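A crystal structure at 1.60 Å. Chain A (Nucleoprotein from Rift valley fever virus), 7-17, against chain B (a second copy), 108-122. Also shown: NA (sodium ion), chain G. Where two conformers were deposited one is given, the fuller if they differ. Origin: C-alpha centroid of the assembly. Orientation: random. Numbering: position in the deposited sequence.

Chain A (7-17) LRVQFAAQAVD
Chain B 108-122: AAALAGWTCQALVVL

Two side-chain-to-backbone hydrogen bonds fix this contact: one reads Ala A12 O in the last turn of the chain A helix, the other Ala A15 O in the extended segment that follows. Gln B117 NE2 donates to Ala A12 O at 2.9 Å with an N-H...O angle of 159°, and the same NE2 donates to Gly B113 O, also at 2.9 Å, so one amide ties its own helix to the neighbour's last turn. Its rotamer is m at chi1 and t at chi2, with chi3 at 70°. One turn back, Trp B114 NE1 donates to Ala A15 O at 3.2 Å and 161°; the carbonyl lies at the edge of the indole, near its plane, where the N-H points. Water 2 lies 2.8 Å from Gln A14 O and 2.8 Å from Gln B117 OE1, between the two chains, and water 1 donates to Arg A8 O at 2.8 Å.

The backbones behind these bonds run nearly parallel. Helix 7-13 of chain A and helix 112-122 of chain B point the same way within 23°, and their axes approach to 7.7 Å. In the register, Arg A8 CA lies 5.8 Å from Leu B111 CA, Ala A12 CA 4.3 Å from Trp B114 CA, and Val A16 CA 6.1 Å from Ala B118 CA. Leu B111 breaks the chain B helix at phi/psi -113/40 and serves as N-cap position of the next one. Chain A extends from Gln A14 (-68/159) through Ala A15 (-60/135) to Val A16 (-103/80).

Gly B113 permits the close approach: an ideal CB there would lie 2.6 Å from Ala A12 CB, a clash. Without it, Ala A12 CB sits 3.7 Å from Gly B113 C.

Trp B114 (chi1 t, chi2 89°) fills the centre. Val A16, chi1 t, places CG2 over one indole face, 4.0 Å from the centroid of the five-membered ring, in a CH-pi contact, while its CG1 reaches Val B121 CG2 at 4.4 Å and Ala B118 CA at 3.8 Å. Phe A11 (chi1 t, chi2 -100°) meets the tryptophan obliquely, its ring centroid 5.0 Å from that of the five-membered ring and the planes at 56°; Phe A11 CE1 touches Trp B114 CB at 3.5 Å. Leu B111, m then t, covers one face of the phenylalanine, with CD1 3.9 Å from the ring centroid.

Arg A8, with chi1 t, chi2 -106°, chi3 -133° and chi4 -155°, lays its guanidinium against the helix break, with Leu B111 C and Ala B112 N over one face. Arg A8 NE comes to 2.5 Å from Ala B110 O at a poor angle, and Arg A8 NH1 to 2.8 Å from Gly B113 N, donor against donor, so neither is a hydrogen bond.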

# COMPACT_ATOMS: atom_id res chain seq x y z
N LEU A 7 29.39 -19.61 39.48
CA LEU A 7 30.17 -19.53 38.25
C LEU A 7 30.03 -18.17 37.59
O LEU A 7 30.99 -17.62 37.05
CB LEU A 7 29.76 -20.65 37.28
CG LEU A 7 30.18 -22.07 37.67
CD1 LEU A 7 29.26 -23.09 37.04
CD2 LEU A 7 31.64 -22.35 37.32
N ARG A 8 28.82 -17.61 37.65
CA ARG A 8 28.52 -16.31 37.08
C ARG A 8 29.21 -15.16 37.82
O ARG A 8 29.72 -14.23 37.20
CB ARG A 8 27.01 -16.09 37.06
CG ARG A 8 26.51 -15.20 35.97
CD ARG A 8 26.12 -13.85 36.48
NE ARG A 8 24.81 -13.46 35.95
CZ ARG A 8 24.39 -12.21 35.81
NH1 ARG A 8 25.19 -11.21 36.16
NH2 ARG A 8 23.19 -11.97 35.32
N VAL A 9 29.22 -15.24 39.16
CA VAL A 9 29.87 -14.20 39.96
C VAL A 9 31.39 -14.25 39.80
O VAL A 9 32.03 -13.20 39.71
CB VAL A 9 29.43 -14.18 41.46
CG1 VAL A 9 27.96 -13.79 41.58
CG2 VAL A 9 29.69 -15.51 42.14
N GLN A 10 31.96 -15.45 39.74
CA GLN A 10 33.41 -15.57 39.53
C GLN A 10 33.82 -15.18 38.10
O GLN A 10 34.94 -14.71 37.89
CB GLN A 10 33.96 -16.95 39.95
CG GLN A 10 33.49 -18.13 39.12
CD GLN A 10 33.94 -19.47 39.69
OE1 GLN A 10 33.72 -19.77 40.87
NE2 GLN A 10 34.57 -20.29 38.85
N PHE A 11 32.91 -15.36 37.14
CA PHE A 11 33.13 -14.85 35.79
C PHE A 11 33.21 -13.32 35.81
O PHE A 11 34.08 -12.72 35.17
CB PHE A 11 32.01 -15.31 34.84
CG PHE A 11 32.25 -14.96 33.39
CD1 PHE A 11 31.62 -13.86 32.82
CD2 PHE A 11 33.07 -15.74 32.59
CE1 PHE A 11 31.83 -13.53 31.48
CE2 PHE A 11 33.29 -15.43 31.25
CZ PHE A 11 32.66 -14.32 30.70
N ALA A 12 32.33 -12.69 36.59
CA ALA A 12 32.29 -11.23 36.73
C ALA A 12 33.54 -10.66 37.42
O ALA A 12 33.89 -9.50 37.22
CB ALA A 12 31.03 -10.80 37.46
N ALA A 13 34.20 -11.50 38.23
CA ALA A 13 35.42 -11.09 38.93
C ALA A 13 36.66 -11.11 38.05
O ALA A 13 37.68 -10.51 38.40
CB ALA A 13 35.62 -11.95 40.18
N GLN A 14 36.58 -11.80 36.92
CA GLN A 14 37.70 -11.87 35.98
C GLN A 14 37.96 -10.51 35.32
O GLN A 14 37.09 -9.64 35.31
CB GLN A 14 37.48 -12.97 34.94
CG GLN A 14 37.69 -14.37 35.52
CD GLN A 14 37.25 -15.50 34.60
OE1 GLN A 14 37.27 -15.37 33.37
NE2 GLN A 14 36.87 -16.62 35.19
N ALA A 15 39.17 -10.34 34.80
CA ALA A 15 39.61 -9.07 34.24
C ALA A 15 38.74 -8.59 33.08
O ALA A 15 38.37 -9.36 32.20
CB ALA A 15 41.07 -9.15 33.81
N VAL A 16 38.41 -7.30 33.12
CA VAL A 16 37.80 -6.60 32.00
C VAL A 16 38.93 -5.78 31.39
O VAL A 16 39.06 -4.58 31.65
CB VAL A 16 36.60 -5.73 32.47
CG1 VAL A 16 35.92 -5.07 31.28
CG2 VAL A 16 35.60 -6.58 33.23
N ASP A 17 39.75 -6.47 30.60
CA ASP A 17 41.00 -5.93 30.07
C ASP A 17 40.74 -5.07 28.83
O ASP A 17 40.36 -5.58 27.78
CB ASP A 17 41.94 -7.09 29.73
CG ASP A 17 43.33 -6.63 29.30
OD1 ASP A 17 44.31 -7.11 29.92
OD2 ASP A 17 43.46 -5.83 28.36
N ALA B 108 25.45 -12.79 26.99
CA ALA B 108 25.59 -11.48 27.61
C ALA B 108 24.67 -11.30 28.81
O ALA B 108 25.07 -10.73 29.83
CB ALA B 108 25.38 -10.37 26.58
N ALA B 109 23.44 -11.79 28.69
CA ALA B 109 22.43 -11.64 29.75
C ALA B 109 22.71 -12.53 30.95
O ALA B 109 22.54 -12.10 32.10
CB ALA B 109 21.04 -11.92 29.19
N ALA B 110 23.14 -13.76 30.69
CA ALA B 110 23.43 -14.71 31.76
C ALA B 110 24.67 -14.32 32.54
O ALA B 110 24.77 -14.64 33.73
CB ALA B 110 23.57 -16.11 31.21
N LEU B 111 25.60 -13.63 31.88
CA LEU B 111 26.86 -13.22 32.50
C LEU B 111 26.95 -11.69 32.64
O LEU B 111 28.00 -11.08 32.45
CB LEU B 111 28.04 -13.80 31.70
CG LEU B 111 28.12 -15.33 31.63
CD1 LEU B 111 29.06 -15.80 30.53
CD2 LEU B 111 28.52 -15.94 32.98
N ALA B 112 25.82 -11.09 33.02
CA ALA B 112 25.65 -9.64 33.08
C ALA B 112 26.65 -8.89 33.96
O ALA B 112 26.94 -7.72 33.71
CB ALA B 112 24.23 -9.29 33.50
N GLY B 113 27.17 -9.55 34.99
CA GLY B 113 28.17 -8.94 35.87
C GLY B 113 29.39 -8.49 35.09
O GLY B 113 29.91 -7.39 35.32
N TRP B 114 29.85 -9.33 34.17
CA TRP B 114 30.98 -9.00 33.31
C TRP B 114 30.55 -8.06 32.18
O TRP B 114 31.23 -7.08 31.90
CB TRP B 114 31.62 -10.28 32.76
CG TRP B 114 32.98 -10.07 32.18
CD1 TRP B 114 34.17 -10.13 32.84
CD2 TRP B 114 33.29 -9.76 30.81
NE1 TRP B 114 35.21 -9.88 31.97
CE2 TRP B 114 34.70 -9.65 30.72
CE3 TRP B 114 32.52 -9.58 29.66
CZ2 TRP B 114 35.35 -9.36 29.52
CZ3 TRP B 114 33.17 -9.28 28.46
CH2 TRP B 114 34.57 -9.18 28.40
N THR B 115 29.42 -8.36 31.54
CA THR B 115 28.89 -7.55 30.44
C THR B 115 28.80 -6.07 30.81
O THR B 115 29.26 -5.21 30.05
CB THR B 115 27.49 -8.04 30.00
OG1 THR B 115 27.55 -9.44 29.69
CG2 THR B 115 26.98 -7.28 28.77
N CYS B 116 28.23 -5.78 31.98
CA CYS B 116 28.03 -4.39 32.38
C CYS B 116 29.34 -3.64 32.57
O CYS B 116 29.43 -2.46 32.25
CB CYS B 116 27.16 -4.31 33.64
SG CYS B 116 25.45 -4.78 33.32
N GLN B 117 30.35 -4.34 33.08
CA GLN B 117 31.69 -3.77 33.22
C GLN B 117 32.32 -3.50 31.86
O GLN B 117 33.00 -2.49 31.68
CB GLN B 117 32.60 -4.70 34.01
CG GLN B 117 32.19 -4.92 35.46
CD GLN B 117 33.10 -5.92 36.14
OE1 GLN B 117 34.27 -5.64 36.40
NE2 GLN B 117 32.57 -7.10 36.43
N ALA B 118 32.10 -4.43 30.92
CA ALA B 118 32.66 -4.32 29.57
C ALA B 118 32.12 -3.08 28.85
O ALA B 118 32.81 -2.50 28.01
CB ALA B 118 32.37 -5.58 28.77
N LEU B 119 30.90 -2.68 29.19
CA LEU B 119 30.29 -1.49 28.59
C LEU B 119 31.11 -0.21 28.79
O LEU B 119 31.08 0.68 27.95
CB LEU B 119 28.86 -1.28 29.12
CG LEU B 119 27.83 -2.36 28.78
CD1 LEU B 119 26.58 -2.18 29.62
CD2 LEU B 119 27.49 -2.38 27.29
N VAL B 120 31.84 -0.14 29.91
CA VAL B 120 32.72 1.00 30.17
C VAL B 120 33.76 1.12 29.06
O VAL B 120 34.00 2.21 28.54
CB VAL B 120 33.40 0.89 31.56
CG1 VAL B 120 34.36 2.06 31.80
CG2 VAL B 120 32.35 0.85 32.66
N VAL B 121 34.34 -0.03 28.69
CA VAL B 121 35.34 -0.12 27.63
C VAL B 121 34.72 0.05 26.24
O VAL B 121 35.30 0.67 25.36
CB VAL B 121 36.12 -1.46 27.72
CG1 VAL B 121 37.02 -1.68 26.49
CG2 VAL B 121 36.96 -1.50 28.99
N LEU B 122 33.51 -0.50 26.07
CA LEU B 122 32.90 -0.63 24.74
C LEU B 122 32.03 0.55 24.31
O LEU B 122 31.54 0.58 23.18
CB LEU B 122 32.09 -1.94 24.66
CG LEU B 122 32.89 -3.24 24.69
CD1 LEU B 122 32.00 -4.45 24.91
CD2 LEU B 122 33.70 -3.40 23.42
NA NA G . 20.49 -10.10 32.83
O HOH W 1 28.70 -12.37 35.30
O HOH W 2 36.43 -7.38 36.79
O HOH W 3 19.83 -12.25 34.67
O HOH W 4 18.68 -9.23 30.85